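Local coordinates for microcin B17-processing protein McbD (Escherichia coli str. K-12 substr. MG1655, PDB 6GRH) that is necessary to process the inactive microcin B17 precursor into the active peptide and belongs to the YcaO cyclodehydratase family, at residues Glu123-Ala126 against Val127-Ala130; Asp159-Glu162 against Gly163-Glu167; Asp280-Asp284 against Ser285-His289. The protein carries 1 engineered substitution. All blocks are in the same frame, centred on the assembly; numbering follows the deposited sequence.

Interaction 1 (Glu123-Ala126 against Val127-Ala130); sequences EIPA and VIIA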
loop_
_atom_site.group_PDB
_atom_site.type_symbol
_atom_site.label_atom_id
_atom_site.label_comp_id
_atom_site.label_asym_id
_atom_site.label_seq_id
_atom_site.Cartn_x
_atom_site.Cartn_y
_atom_site.Cartn_z
ATOM N N GLU E 123 41.450 18.540 36.559
ATOM C CA GLU E 123 40.138 18.177 37.023
ATOM C C GLU E 123 39.474 19.355 37.717
ATOM O O GLU E 123 40.136 20.301 38.154
ATOM C CB GLU E 123 40.223 16.959 37.945
ATOM C CG GLU E 123 40.565 15.679 37.211
ATOM C CD GLU E 123 40.976 14.549 38.125
ATOM O OE1 GLU E 123 41.843 14.757 38.993
ATOM O OE2 GLU E 123 40.444 13.436 37.962
ATOM N N ILE E 124 38.155 19.294 37.788
ATOM C CA ILE E 124 37.376 20.261 38.528
ATOM C C ILE E 124 36.409 19.493 39.429
ATOM O O ILE E 124 36.235 18.273 39.248
ATOM C CB ILE E 124 36.659 21.255 37.596
ATOM C CG1 ILE E 124 35.700 20.543 36.640
ATOM C CG2 ILE E 124 37.692 22.075 36.815
ATOM C CD1 ILE E 124 34.911 21.511 35.778
ATOM N N PRO E 125 35.810 20.182 40.427
ATOM C CA PRO E 125 34.891 19.477 41.316
ATOM C C PRO E 125 33.652 18.981 40.616
ATOM O O PRO E 125 32.973 19.749 39.933
ATOM C CB PRO E 125 34.529 20.533 42.360
ATOM C CG PRO E 125 35.732 21.392 42.414
ATOM C CD PRO E 125 36.147 21.514 40.975
ATOM N N ALA E 126 33.369 17.698 40.815
ATOM C CA ALA E 126 32.205 17.050 40.239
ATOM C C ALA E 126 30.891 17.647 40.744
ATOM O O ALA E 126 29.888 17.661 39.995
ATOM C CB ALA E 126 32.244 15.558 40.536
ATOM N N VAL E 127 30.894 18.152 41.983
ATOM C CA VAL E 127 29.690 18.728 42.588
ATOM C C VAL E 127 29.082 19.895 41.771
ATOM O O VAL E 127 27.877 20.153 41.834
ATOM C CB VAL E 127 29.963 19.164 44.034
ATOM C CG1 VAL E 127 30.814 20.437 44.083
ATOM C CG2 VAL E 127 28.659 19.320 44.813
ATOM N N ILE E 128 29.922 20.593 41.016
ATOM C CA ILE E 128 29.455 21.679 40.155
ATOM C C ILE E 128 28.702 21.169 38.898
ATOM O O ILE E 128 27.813 21.849 38.394
ATOM C CB ILE E 128 30.630 22.610 39.764
ATOM C CG1 ILE E 128 31.267 23.168 41.043
ATOM C CG2 ILE E 128 30.153 23.764 38.884
ATOM C CD1 ILE E 128 32.611 23.814 40.827
ATOM N N ILE E 129 29.053 19.973 38.438
ATOM C CA ILE E 129 28.622 19.451 37.144
ATOM C C ILE E 129 27.448 18.480 37.204
ATOM O O ILE E 129 26.542 18.554 36.378
ATOM C CB ILE E 129 29.827 18.805 36.440
ATOM C CG1 ILE E 129 30.405 19.835 35.479
ATOM C CG2 ILE E 129 29.428 17.543 35.698
ATOM C CD1 ILE E 129 31.901 20.009 35.562
ATOM N N ALA E 130 27.464 17.582 38.181
ATOM C CA ALA E 130 26.431 16.558 38.314
ATOM C C ALA E 130 25.147 17.156 38.930
ATOM O O ALA E 130 25.219 17.802 39.959
ATOM C CB ALA E 130 26.972 15.438 39.189
#
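I128 folds back over P125 where the chain leaves strand 121-125 in a tight turn. I128 CB lies 3.7 Å from the carbonyl oxygen P125 O. With CG1 set beside the backbone N (chi1 -58°), the next carbon, I128 CG1, stays 4.0 Å from P125 O. The nearly straight continuation (chi2 166°) carries I128 CD1 to the pyrrolidine ring, 4.1 Å from P125 CB. V127 CG1 approaches the ring too, 4.1 Å from P125 CB, so the proline offers a compact apolar surface to both branched neighbours. Outside the turn, F92 of helix 82-95 touches both P125 and I128, and F88 touches I124 and I128, a buried setting suited to aliphatic side chains.

The backbone supplies the polar pairing. A126 O accepts from both I129 N (2.9 Å) and A130 N (3.0 Å), one oxygen gripped by two amides, while I128 N makes a weak bond of 3.3 Å to P125 O. Small A126 fits against V111 and K109 of strand 108-115. Overlapping turns, with helical backbone angles over V127-I129, thus follow the strand as it leaves the antiparallel sheet of the YcaO fold.

Interaction 2 (Asp159-Glu162 against Gly163-Glu167); sequences DAIE and GSLCE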
loop_
_atom_site.group_PDB
_atom_site.type_symbol
_atom_site.label_atom_id
_atom_site.label_comp_id
_atom_site.label_asym_id
_atom_site.label_seq_id
_atom_site.Cartn_x
_atom_site.Cartn_y
_atom_site.Cartn_z
ATOM N N ASP E 159 31.773 22.005 18.004
ATOM C CA ASP E 159 30.374 22.417 18.081
ATOM C C ASP E 159 29.812 22.356 19.519
ATOM O O ASP E 159 29.033 23.220 19.907
ATOM C CB ASP E 159 29.495 21.618 17.117
ATOM C CG ASP E 159 29.783 21.934 15.654
ATOM O OD1 ASP E 159 30.356 22.990 15.327
ATOM O OD2 ASP E 159 29.448 21.104 14.807
ATOM N N ALA E 160 30.220 21.371 20.311
ATOM C CA ALA E 160 29.756 21.300 21.710
ATOM C C ALA E 160 30.332 22.489 22.492
ATOM O O ALA E 160 29.588 23.178 23.203
ATOM C CB ALA E 160 30.111 19.955 22.369
ATOM N N ILE E 161 31.629 22.742 22.328
ATOM C CA ILE E 161 32.286 23.887 22.989
ATOM C C ILE E 161 31.621 25.216 22.575
ATOM O O ILE E 161 31.308 26.048 23.435
ATOM C CB ILE E 161 33.820 23.957 22.737
ATOM C CG1 ILE E 161 34.519 22.775 23.406
ATOM C CG2 ILE E 161 34.412 25.244 23.314
ATOM C CD1 ILE E 161 35.956 22.551 22.976
ATOM N N GLU E 162 31.419 25.403 21.274
ATOM C CA GLU E 162 30.664 26.562 20.738
ATOM C C GLU E 162 29.273 26.702 21.376
ATOM O O GLU E 162 28.888 27.798 21.781
ATOM C CB GLU E 162 30.543 26.440 19.216
ATOM C CG GLU E 162 30.158 27.706 18.480
ATOM C CD GLU E 162 30.484 27.653 16.990
ATOM O OE1 GLU E 162 30.649 26.539 16.432
ATOM O OE2 GLU E 162 30.569 28.735 16.369
ATOM N N GLY E 163 28.538 25.586 21.492
ATOM C CA GLY E 163 27.233 25.592 22.137
ATOM C C GLY E 163 27.326 25.966 23.617
ATOM O O GLY E 163 26.508 26.728 24.125
ATOM N N SER E 164 28.321 25.412 24.316
ATOM C CA SER E 164 28.543 25.729 25.724
ATOM C C SER E 164 28.929 27.208 25.902
ATOM O O SER E 164 28.414 27.881 26.782
ATOM C CB SER E 164 29.609 24.825 26.320
ATOM O OG SER E 164 29.049 23.549 26.578
ATOM N N LEU E 165 29.826 27.697 25.061
ATOM C CA LEU E 165 30.213 29.118 25.074
ATOM C C LEU E 165 29.027 30.057 24.879
ATOM O O LEU E 165 28.953 31.094 25.549
ATOM C CB LEU E 165 31.222 29.428 23.978
ATOM C CG LEU E 165 32.692 29.215 24.282
ATOM C CD1 LEU E 165 33.503 29.421 22.998
ATOM C CD2 LEU E 165 33.170 30.172 25.367
ATOM N N CYS E 166 28.139 29.715 23.940
ATOM C CA CYS E 166 26.952 30.515 23.673
ATOM C C CYS E 166 26.048 30.567 24.893
ATOM O O CYS E 166 25.638 31.637 25.329
ATOM C CB CYS E 166 26.203 30.017 22.426
ATOM S SG CYS E 166 27.077 30.424 20.885
ATOM N N GLU E 167 25.793 29.413 25.492
ATOM C CA GLU E 167 24.984 29.385 26.692
ATOM C C GLU E 167 25.633 30.133 27.856
ATOM O O GLU E 167 24.944 30.840 28.570
ATOM C CB GLU E 167 24.670 27.956 27.128
ATOM C CG GLU E 167 23.554 27.933 28.146
ATOM C CD GLU E 167 22.901 26.581 28.212
ATOM O OE1 GLU E 167 22.172 26.245 27.241
ATOM O OE2 GLU E 167 23.143 25.870 29.218
#
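I161 and L165, one helical turn apart, meet at their methyl branches, I161 CG2 and L165 CD1 being 4.3 Å apart. Their backbones are joined as well, I161 O receiving L165 N at 2.7 Å in a nearly straight bond (N-H...O 168°). The tightly packed side of the helix is made by the buried residues A160, I161 and S164. The short side chain of S164 brings OG beside its own backbone N (chi1 -77°), and there the hydroxyl is hydrogen-bonded to G150 O and to T355 OG1, so the buried oxygen is satisfied. A160 O takes S164 N at 2.8 Å and has a further, weak bond with T355 OG1, which ties this turn to strand 350-358. Methyl-sized A160 lets W353 and H154 come close, whereas I161 reaches I21 of the McbB chain.

This is a regular alpha-helical stretch, the early part of helix 157-180, in which each carbonyl from D159 to E162 accepts the amide four residues on. The helix lies against strands 151-154 and 350-358.

On the looser side the packing thins to the backbone and the first side-chain carbons. G163, lacking a side chain, contributes its amide N to D159 O at 2.9 Å. C166 N similarly meets E162 O at 3.0 Å. The solvent-exposed E162 has CG anti to the backbone N (chi1 -163°) and an extended chain beyond it, which carries its carboxylate away from the turn that follows, a fitting place for a charged residue.

Interaction 3 (Asp280-Asp284 against Ser285-His289); sequences DDIID and SYQRH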
loop_
_atom_site.group_PDB
_atom_site.type_symbol
_atom_site.label_atom_id
_atom_site.label_comp_id
_atom_site.label_asym_id
_atom_site.label_seq_id
_atom_site.Cartn_x
_atom_site.Cartn_y
_atom_site.Cartn_z
ATOM N N ASP E 280 2.021 18.991 41.520
ATOM C CA ASP E 280 2.794 17.771 41.753
ATOM C C ASP E 280 3.461 17.213 40.475
ATOM O O ASP E 280 4.367 16.383 40.562
ATOM C CB ASP E 280 1.940 16.690 42.414
ATOM C CG ASP E 280 2.783 15.514 42.905
ATOM O OD1 ASP E 280 3.602 15.704 43.839
ATOM O OD2 ASP E 280 2.658 14.416 42.328
ATOM N N ASP E 281 3.011 17.662 39.301
ATOM C CA ASP E 281 3.642 17.297 38.033
ATOM C C ASP E 281 4.903 18.105 37.757
ATOM O O ASP E 281 5.688 17.719 36.906
ATOM C CB ASP E 281 2.664 17.477 36.869
ATOM C CG ASP E 281 1.416 16.634 37.029
ATOM O OD1 ASP E 281 1.542 15.511 37.531
ATOM O OD2 ASP E 281 0.309 17.102 36.679
ATOM N N ILE E 282 5.079 19.228 38.450
ATOM C CA ILE E 282 6.286 20.037 38.315
ATOM C C ILE E 282 7.305 19.536 39.321
ATOM O O ILE E 282 7.070 19.634 40.529
ATOM C CB ILE E 282 6.002 21.534 38.545
ATOM C CG1 ILE E 282 4.969 22.051 37.530
ATOM C CG2 ILE E 282 7.294 22.348 38.441
ATOM C CD1 ILE E 282 5.385 21.866 36.071
ATOM N N ILE E 283 8.410 18.981 38.822
ATOM C CA ILE E 283 9.491 18.472 39.683
ATOM C C ILE E 283 10.755 19.334 39.699
ATOM O O ILE E 283 11.659 19.038 40.478
ATOM C CB ILE E 283 9.889 17.015 39.330
ATOM C CG1 ILE E 283 10.563 16.918 37.960
ATOM C CG2 ILE E 283 8.666 16.111 39.427
ATOM C CD1 ILE E 283 10.949 15.509 37.557
ATOM N N ASP E 284 10.827 20.353 38.830
ATOM C CA ASP E 284 12.016 21.189 38.686
ATOM C C ASP E 284 11.794 22.559 39.351
ATOM O O ASP E 284 10.841 23.271 39.025
ATOM C CB ASP E 284 12.312 21.361 37.191
ATOM C CG ASP E 284 13.594 22.124 36.918
ATOM O OD1 ASP E 284 13.708 23.275 37.341
ATOM O OD2 ASP E 284 14.487 21.590 36.248
ATOM N N SER E 285 12.681 22.932 40.266
ATOM C CA SER E 285 12.487 24.161 41.028
ATOM C C SER E 285 12.573 25.430 40.141
ATOM O O SER E 285 11.855 26.394 40.414
ATOM C CB SER E 285 13.479 24.247 42.194
ATOM O OG SER E 285 14.784 24.234 41.652
ATOM N N TYR E 286 13.416 25.412 39.093
ATOM C CA TYR E 286 13.501 26.545 38.135
ATOM C C TYR E 286 12.183 26.672 37.356
ATOM O O TYR E 286 11.673 27.770 37.172
ATOM C CB TYR E 286 14.685 26.399 37.157
ATOM C CG TYR E 286 16.061 26.721 37.708
ATOM C CD1 TYR E 286 16.326 26.732 39.089
ATOM C CD2 TYR E 286 17.120 27.004 36.831
ATOM C CE1 TYR E 286 17.594 27.023 39.582
ATOM C CE2 TYR E 286 18.395 27.303 37.314
ATOM C CZ TYR E 286 18.625 27.320 38.694
ATOM O OH TYR E 286 19.875 27.613 39.185
ATOM N N GLN E 287 11.606 25.545 36.949
ATOM C CA GLN E 287 10.312 25.575 36.257
ATOM C C GLN E 287 9.198 26.051 37.180
ATOM O O GLN E 287 8.362 26.830 36.758
ATOM C CB GLN E 287 9.952 24.207 35.664
ATOM C CG GLN E 287 10.854 23.767 34.522
ATOM C CD GLN E 287 10.436 22.427 33.926
ATOM O OE1 GLN E 287 9.557 21.734 34.462
ATOM N NE2 GLN E 287 11.054 22.065 32.795
ATOM N N ARG E 288 9.211 25.597 38.439
ATOM C CA ARG E 288 8.250 26.065 39.455
ATOM C C ARG E 288 8.372 27.573 39.664
ATOM O O ARG E 288 7.379 28.291 39.657
ATOM C CB ARG E 288 8.437 25.313 40.797
ATOM C CG ARG E 288 7.303 25.496 41.809
ATOM C CD ARG E 288 7.466 24.642 43.072
ATOM N NE ARG E 288 7.589 23.224 42.736
ATOM C CZ ARG E 288 8.696 22.467 42.812
ATOM N NH1 ARG E 288 9.861 22.915 43.312
ATOM N NH2 ARG E 288 8.616 21.195 42.425
ATOM N N HIS E 289 9.598 28.054 39.830
ATOM C CA HIS E 289 9.834 29.493 39.981
ATOM C C HIS E 289 9.356 30.266 38.733
ATOM O O HIS E 289 8.663 31.275 38.847
ATOM C CB HIS E 289 11.317 29.780 40.255
ATOM C CG HIS E 289 11.648 31.241 40.296
ATOM N ND1 HIS E 289 11.294 32.048 41.356
ATOM C CD2 HIS E 289 12.264 32.049 39.396
ATOM C CE1 HIS E 289 11.692 33.286 41.115
ATOM N NE2 HIS E 289 12.294 33.312 39.941
HETATM O O HOH W 1 8.946 19.635 36.057
HETATM O O HOH W 2 9.922 19.051 43.322
#
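D284 caps the helix that opens with S285: it occupies the N-cap position, and its carboxylate accepts amides of the first turn that have no preceding helical carbonyls to pair with. Two capping bonds converge on one oxygen. Q287 N reaches D284 OD1 at 3.1 Å from above the carboxylate plane, and Y286 N lies 2.8 Å from D284 OD1 in a weak, strongly bent bond (122°). The first torsion of D284 places CG anti to its backbone N (chi1 -175°), beside the carbonyl carbon and over the start of the helix. Aspartate suits the site because its chain is short enough to curl back, and its negative charge would probably be favoured by the helix N-terminus.

Backbone pairing begins at the same residue, with R288 N bonded to D284 O at 2.9 Å. The side chain of R288 adds a second polar link. Bent at chi3 (-56°), it turns its guanidinium back toward the incoming loop, and R288 NH2 donates to I282 O at 2.9 Å from above the carbonyl plane. Farther out, Y286 OH is hydrogen-bonded to D147 OD2, and R209 NH2 of the McbB chain is hydrogen-bonded to D280 O.

Apolar contact is modest. I282, buried, sets CG2 4.0 Å from R288 CB, the two side chains running antiparallel alongside one another, and Q287 lays its methylene CG 3.9 Å from D284 CB. F208 of the McbB chain packs on D284.

Two waters extend the polar network. One accepts from R288 NH2 and bonds weakly to I283 O; the other bridges I283 N and the amide oxygen of Q287, donating to OE1 at 2.7 Å.

The three contacts follow one another along the chain without touching. Interactions 1 and 2 have centres about 18 Å apart, with nearest atoms about 10 Å from each other. The centre of interaction 3 is farther off, about 24 Å from that of interaction 1 and about 26 Å from that of interaction 2, across the chain's centre from the latter; its nearest atoms are about 10 Å and about 9 Å away. Burial falls from a wholly buried turn, through a partly buried helix, to a surface helix start. Strand 121-125 and the strands against helix 157-180 belong to one antiparallel sheet, which connects interactions 1 and 2. Interactions 2 and 3 both touch the McbB chain, whereas interaction 1 meets no other chain.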